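Local coordinates for protein ECXA (Escherichia coli, PDB 4L63) that binds a zinc ion and probably acts as a zinc-dependent metallopeptidase of the metzincin kind, at residues 160-163 against 164-168; 21-25 against 26-30; 209-212 against 213-217. One frame throughout, in Å; residues are numbered along the deposited sequence.

Contact 1. Residues 160-163 against 164-168; sequences HEIG and HILGL. With ZN (zinc ion), chain G.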
# COMPACT_ATOMS: atom_id res chain seq x y z
N HIS A 160 14.69 -23.25 -1.54
CA HIS A 160 14.22 -22.75 -2.83
C HIS A 160 13.35 -23.79 -3.54
O HIS A 160 12.27 -23.46 -4.03
CB HIS A 160 15.43 -22.35 -3.70
CG HIS A 160 15.07 -21.92 -5.09
ND1 HIS A 160 14.80 -20.61 -5.42
CD2 HIS A 160 14.96 -22.63 -6.24
CE1 HIS A 160 14.53 -20.53 -6.71
NE2 HIS A 160 14.63 -21.74 -7.23
N GLU A 161 13.80 -25.04 -3.57
CA GLU A 161 13.03 -26.09 -4.22
C GLU A 161 11.71 -26.38 -3.49
O GLU A 161 10.70 -26.69 -4.13
CB GLU A 161 13.87 -27.37 -4.35
CG GLU A 161 15.09 -27.25 -5.28
CD GLU A 161 14.77 -26.59 -6.62
OE1 GLU A 161 13.79 -26.99 -7.27
OE2 GLU A 161 15.51 -25.67 -7.02
N ILE A 162 11.71 -26.27 -2.16
CA ILE A 162 10.48 -26.34 -1.37
C ILE A 162 9.45 -25.30 -1.83
O ILE A 162 8.25 -25.56 -1.89
CB ILE A 162 10.73 -26.11 0.15
CG1 ILE A 162 11.81 -27.04 0.71
CG2 ILE A 162 9.44 -26.29 0.93
CD1 ILE A 162 11.42 -28.47 0.77
N GLY A 163 9.94 -24.10 -2.13
CA GLY A 163 9.08 -23.05 -2.67
C GLY A 163 8.33 -23.55 -3.89
O GLY A 163 7.12 -23.31 -4.03
N HIS A 164 9.03 -24.27 -4.77
CA HIS A 164 8.45 -24.83 -5.98
C HIS A 164 7.43 -25.92 -5.65
O HIS A 164 6.37 -26.00 -6.27
CB HIS A 164 9.55 -25.39 -6.89
CG HIS A 164 10.35 -24.33 -7.58
ND1 HIS A 164 9.78 -23.20 -8.13
CD2 HIS A 164 11.68 -24.23 -7.82
CE1 HIS A 164 10.72 -22.46 -8.68
NE2 HIS A 164 11.88 -23.06 -8.50
N ILE A 165 7.77 -26.77 -4.68
CA ILE A 165 6.84 -27.80 -4.20
C ILE A 165 5.53 -27.14 -3.78
O ILE A 165 4.44 -27.65 -4.06
CB ILE A 165 7.41 -28.60 -3.02
CG1 ILE A 165 8.60 -29.46 -3.47
CG2 ILE A 165 6.35 -29.51 -2.41
CD1 ILE A 165 8.22 -30.52 -4.47
N LEU A 166 5.65 -25.98 -3.14
CA LEU A 166 4.51 -25.27 -2.58
C LEU A 166 3.80 -24.36 -3.57
O LEU A 166 2.95 -23.57 -3.18
CB LEU A 166 4.96 -24.45 -1.36
CG LEU A 166 5.52 -25.26 -0.20
CD1 LEU A 166 6.06 -24.36 0.90
CD2 LEU A 166 4.47 -26.23 0.34
N GLY A 167 4.15 -24.47 -4.86
CA GLY A 167 3.39 -23.78 -5.89
C GLY A 167 3.94 -22.43 -6.32
O GLY A 167 3.28 -21.70 -7.08
N LEU A 168 5.13 -22.09 -5.85
CA LEU A 168 5.75 -20.83 -6.28
C LEU A 168 6.66 -21.04 -7.48
O LEU A 168 7.22 -22.12 -7.69
CB LEU A 168 6.53 -20.19 -5.13
CG LEU A 168 5.69 -19.86 -3.90
CD1 LEU A 168 6.53 -19.11 -2.87
CD2 LEU A 168 4.45 -19.06 -4.29
ZN ZN G . 13.90 -22.42 -9.10
O HOH W 1 15.12 -24.57 -9.41

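Contact 2. Residues 21-25 against 26-30; sequences QLYNI and TSIYG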
# COMPACT_ATOMS: atom_id res chain seq x y z
N GLN A 21 -6.47 -19.89 -12.91
CA GLN A 21 -6.77 -20.26 -11.53
C GLN A 21 -5.54 -20.85 -10.86
O GLN A 21 -4.90 -21.76 -11.39
CB GLN A 21 -7.94 -21.26 -11.48
CG GLN A 21 -9.12 -20.83 -12.33
CD GLN A 21 -9.78 -19.56 -11.81
OE1 GLN A 21 -10.24 -19.52 -10.67
NE2 GLN A 21 -9.82 -18.53 -12.64
N LEU A 22 -5.21 -20.31 -9.69
CA LEU A 22 -4.04 -20.75 -8.95
C LEU A 22 -4.22 -22.17 -8.45
O LEU A 22 -5.28 -22.52 -7.94
CB LEU A 22 -3.77 -19.81 -7.77
CG LEU A 22 -3.39 -18.39 -8.19
CD1 LEU A 22 -3.66 -17.40 -7.07
CD2 LEU A 22 -1.93 -18.36 -8.60
N TYR A 23 -3.19 -22.99 -8.60
CA TYR A 23 -3.24 -24.33 -8.06
C TYR A 23 -3.39 -24.27 -6.54
O TYR A 23 -2.81 -23.41 -5.86
CB TYR A 23 -2.00 -25.14 -8.47
CG TYR A 23 -2.09 -25.63 -9.91
CD1 TYR A 23 -2.87 -26.74 -10.23
CD2 TYR A 23 -1.43 -24.97 -10.93
CE1 TYR A 23 -2.97 -27.18 -11.54
CE2 TYR A 23 -1.53 -25.41 -12.25
CZ TYR A 23 -2.30 -26.52 -12.54
OH TYR A 23 -2.40 -26.97 -13.84
N ASN A 24 -4.22 -25.16 -6.02
CA ASN A 24 -4.52 -25.23 -4.60
C ASN A 24 -3.69 -26.35 -3.99
O ASN A 24 -4.01 -27.53 -4.18
CB ASN A 24 -6.02 -25.48 -4.41
CG ASN A 24 -6.46 -25.36 -2.96
OD1 ASN A 24 -5.76 -25.78 -2.04
ND2 ASN A 24 -7.63 -24.78 -2.76
N ILE A 25 -2.63 -26.01 -3.26
CA ILE A 25 -1.73 -27.04 -2.75
C ILE A 25 -2.36 -27.81 -1.59
O ILE A 25 -1.89 -28.89 -1.23
CB ILE A 25 -0.36 -26.46 -2.32
CG1 ILE A 25 -0.50 -25.49 -1.15
CG2 ILE A 25 0.35 -25.80 -3.51
CD1 ILE A 25 0.82 -25.13 -0.50
N THR A 26 -3.43 -27.27 -1.01
CA THR A 26 -4.18 -28.01 -0.01
C THR A 26 -4.97 -29.13 -0.70
O THR A 26 -5.00 -30.26 -0.22
CB THR A 26 -5.15 -27.11 0.79
OG1 THR A 26 -4.41 -26.12 1.51
CG2 THR A 26 -5.97 -27.94 1.78
N SER A 27 -5.59 -28.80 -1.82
CA SER A 27 -6.32 -29.79 -2.61
C SER A 27 -5.38 -30.81 -3.23
O SER A 27 -5.70 -32.00 -3.32
CB SER A 27 -7.13 -29.11 -3.72
OG SER A 27 -7.98 -28.12 -3.20
N ILE A 28 -4.21 -30.35 -3.66
CA ILE A 28 -3.25 -31.20 -4.36
C ILE A 28 -2.57 -32.20 -3.42
O ILE A 28 -2.48 -33.38 -3.73
CB ILE A 28 -2.18 -30.35 -5.09
CG1 ILE A 28 -2.80 -29.59 -6.26
CG2 ILE A 28 -1.06 -31.24 -5.60
CD1 ILE A 28 -1.88 -28.55 -6.89
N TYR A 29 -2.11 -31.72 -2.27
CA TYR A 29 -1.35 -32.58 -1.35
C TYR A 29 -2.19 -33.14 -0.20
O TYR A 29 -1.78 -34.10 0.46
CB TYR A 29 -0.17 -31.80 -0.78
CG TYR A 29 0.82 -31.34 -1.83
CD1 TYR A 29 1.30 -32.21 -2.80
CD2 TYR A 29 1.28 -30.02 -1.84
CE1 TYR A 29 2.21 -31.79 -3.76
CE2 TYR A 29 2.19 -29.59 -2.80
CZ TYR A 29 2.65 -30.48 -3.75
OH TYR A 29 3.55 -30.05 -4.70
N GLY A 30 -3.35 -32.55 0.03
CA GLY A 30 -4.12 -32.83 1.23
C GLY A 30 -3.79 -31.76 2.26
O GLY A 30 -2.89 -30.94 2.03

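Contact 3. Residues 209-212 against 213-217; sequences DRLS and HYLER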
# COMPACT_ATOMS: atom_id res chain seq x y z
N ASP A 209 24.27 -12.78 -2.55
CA ASP A 209 24.70 -11.42 -2.83
C ASP A 209 23.57 -10.41 -2.61
O ASP A 209 23.79 -9.35 -2.04
CB ASP A 209 25.24 -11.32 -4.26
CG ASP A 209 26.01 -10.04 -4.50
OD1 ASP A 209 26.85 -9.67 -3.65
OD2 ASP A 209 25.77 -9.40 -5.55
N ARG A 210 22.37 -10.74 -3.08
CA ARG A 210 21.23 -9.85 -2.88
C ARG A 210 20.85 -9.76 -1.40
O ARG A 210 20.51 -8.69 -0.91
CB ARG A 210 20.03 -10.29 -3.72
CG ARG A 210 20.29 -10.34 -5.22
CD ARG A 210 21.06 -9.12 -5.69
NE ARG A 210 20.34 -7.88 -5.42
CZ ARG A 210 20.91 -6.68 -5.36
NH1 ARG A 210 22.22 -6.55 -5.54
NH2 ARG A 210 20.17 -5.60 -5.11
N LEU A 211 20.93 -10.89 -0.70
CA LEU A 211 20.58 -10.92 0.71
C LEU A 211 21.58 -10.10 1.52
O LEU A 211 21.20 -9.36 2.44
CB LEU A 211 20.53 -12.36 1.23
CG LEU A 211 20.09 -12.51 2.69
CD1 LEU A 211 18.74 -11.84 2.90
CD2 LEU A 211 20.05 -13.97 3.11
N SER A 212 22.86 -10.23 1.18
CA SER A 212 23.91 -9.45 1.83
C SER A 212 23.74 -7.96 1.57
O SER A 212 23.92 -7.14 2.46
CB SER A 212 25.29 -9.90 1.35
OG SER A 212 26.28 -8.99 1.76
N HIS A 213 23.39 -7.63 0.33
CA HIS A 213 23.15 -6.26 -0.09
C HIS A 213 22.06 -5.64 0.79
O HIS A 213 22.13 -4.47 1.17
CB HIS A 213 22.76 -6.23 -1.57
CG HIS A 213 22.64 -4.86 -2.16
ND1 HIS A 213 21.51 -4.09 -2.04
CD2 HIS A 213 23.52 -4.13 -2.89
CE1 HIS A 213 21.69 -2.94 -2.67
NE2 HIS A 213 22.91 -2.94 -3.20
N TYR A 214 21.07 -6.46 1.14
CA TYR A 214 19.96 -6.03 1.99
C TYR A 214 20.37 -5.91 3.46
O TYR A 214 20.02 -4.94 4.14
CB TYR A 214 18.80 -7.01 1.86
CG TYR A 214 17.75 -6.92 2.95
CD1 TYR A 214 16.84 -5.87 2.98
CD2 TYR A 214 17.64 -7.91 3.91
CE1 TYR A 214 15.87 -5.79 3.97
CE2 TYR A 214 16.67 -7.84 4.90
CZ TYR A 214 15.78 -6.78 4.92
OH TYR A 214 14.82 -6.71 5.90
N LEU A 215 21.13 -6.89 3.95
CA LEU A 215 21.51 -6.92 5.35
C LEU A 215 22.64 -5.94 5.66
O LEU A 215 22.90 -5.64 6.83
CB LEU A 215 21.93 -8.34 5.75
CG LEU A 215 20.76 -9.30 5.91
CD1 LEU A 215 21.26 -10.72 6.15
CD2 LEU A 215 19.85 -8.84 7.04
N GLU A 216 23.30 -5.46 4.62
CA GLU A 216 24.43 -4.54 4.73
C GLU A 216 25.57 -5.14 5.57
O GLU A 216 26.26 -4.43 6.30
CB GLU A 216 23.97 -3.21 5.33
CG GLU A 216 23.50 -2.21 4.28
CD GLU A 216 23.29 -0.82 4.85
OE1 GLU A 216 24.29 -0.10 5.06
OE2 GLU A 216 22.12 -0.44 5.08
N ARG A 217 25.75 -6.45 5.43
CA ARG A 217 26.79 -7.18 6.15
C ARG A 217 26.87 -8.59 5.56
O ARG A 217 26.00 -8.98 4.78
CB ARG A 217 26.49 -7.22 7.65
CG ARG A 217 25.11 -7.73 7.99
CD ARG A 217 24.95 -7.92 9.49
NE ARG A 217 23.71 -8.63 9.81
CZ ARG A 217 23.53 -9.93 9.63
NH1 ARG A 217 22.37 -10.49 9.95
NH2 ARG A 217 24.51 -10.69 9.15

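Contact 1. Residues 160-163 against 164-168
His160 and His164, one helical turn apart, hold the same zinc ion through their ring nitrogens, at 2.1 Å from His160 NE2 and 2.2 Å from His164 NE2; His170 supplies a third nitrogen. The two rings stand almost perpendicular (88°). Their first torsions differ, CG being anti to the backbone N in His160 (chi1 176°) and beside it in His164, and this lets the two rings converge on a single metal. A water 2.5 Å from the zinc donates to Glu161 OE2 at 2.7 Å, as expected for the glutamate of an HExxH motif.

Second-shell bonds fix how the rings are turned. His164 ND1 donates to Leu168 O (2.8 Å, 160° at the hydrogen), an acceptor lying close to the ring plane, while His160 ND1 is bonded to Ile198 O. Glu161 OE1 meets the edge of the His164 ring at CD2, 3.5 Å away, and is bonded to Thr106 OG1.

The helix then stops in a Schellman motif: Leu168 N donates to Gly163 O at 3.0 Å, and Gly167, with positive phi, turns the chain toward the third ligand. Farther from the metal, Ile162 CG2 lies alongside Leu166 CD1 at 3.9 Å. Ile162 and Ile165 face strand 91-96, Glu161 and Ile165 touch strand 115-119, and Leu166 and Leu168 rest on helix 228-239.

Contact 2. Residues 21-25 against 26-30
Thr26 is the first residue of its segment to meet the side chain of Asn24: its backbone N makes a weak hydrogen bond to Asn24 OD1 at 3.0 Å, while its own hydroxyl is bonded to Arg238 O. Ser27 follows with the straighter bond, its N donating to the same Asn24 OD1 (158° at the hydrogen) from well above the plane of the side-chain amide. One oxygen thus receives two amide N-H groups of the first turn. It can do so because Asn24 has CG anti to the backbone N (chi1 -171°), which folds the amide back over the helix start; Ser27 OG packs beside Asn24 CG at 3.2 Å.

At Ile28 the regular helical bonds begin, N to Asn24 O at 2.9 Å. Its side chain runs back along that carbonyl, with CG1 3.2 Å from Asn24 O, and ends with CD1 3.8 Å from Tyr23 CB; the Tyr23 hydroxyl is bonded to His180 O. Tyr29 N bonds to Ile25 O, and its ring lays CD2 against Ile25 CB at 3.9 Å, the hydroxyl reaching Ile165 O and Ser114 OG. Gly30, with phi 95°, then takes the chain out of the helix.

An asparagine N-cap of this kind is a classic way to open a helix, here the short helix 25-29 between strands 21-22 and 33-36.

Contact 3. Residues 209-212 against 213-217
Leu211 and Leu215 lie side by side on one flank of the last turn of helix 207-215, Leu211 buried and Leu215 partly exposed, pointing the same way, with Leu211 CG 4.1 Å from Leu215 CD1. Their backbones are joined as well, Leu215 N donating to Leu211 O at 2.9 Å. Leu211 CD1 also comes within 4.2 Å of Tyr214 CD2, and the tyrosine side chain leads on to Thr5. The neighbouring buried residue, Ser212, is tied to the chain beyond the helix: its hydroxyl OG donates to Arg217 O at 3.0 Å, the donor sitting 55° out of the carbonyl plane. Because Ser212 holds OG beside its own carbonyl carbon (chi1 168°), the hydroxyl faces the end of the helix and can take hold of the chain as it leaves. Glu216 N adds a weak bond to Ser212 O, so this one serine is used through both its backbone and its side chain.

The other side is more polar and faces solvent. Arg210, its chain bent at chi2 and chi3, curls alongside His213 and lays its guanidinium over one face of the imidazole, NH2 being 3.7 Å from His213 ND1. The planes are only roughly aligned, 34° apart, and the main polar partner of the arginine is Glu9, through a salt bridge from NE. Arg217 folds back so that one face of its guanidinium covers Leu215 CD1, and its NH1 makes a salt bridge with Asp223. The loose member is Glu216, whose exposed side chain points away from residues 209-212.

Together these features are those of a helix C-terminus ended by a residue in the left-handed region, here Glu216, with a serine from the last turn bonded to the exiting backbone. It is a structural element well apart from the zinc site.

How the contacts relate
The three contacts illustrate how local helix chemistry can serve different ends. Contact 1 contains two of the three zinc ligands and lies closest to the centre of the chain. Contact 2 touches it directly: the Tyr29 hydroxyl oxygen, OH, is 2.6 Å from Ile165 O in a probable hydrogen bond, and Ile25 CG2 packs 3.4 Å from Leu166 O, so the capped helix abuts the end of the zinc-binding helix, yet the Tyr29 side chain stays about 14 Å from the metal. Contact 3 stands apart, its nearest atoms about 12 Å from contact 1, and its centre is 34 Å from that of contact 2, on the opposite side of the chain's centre.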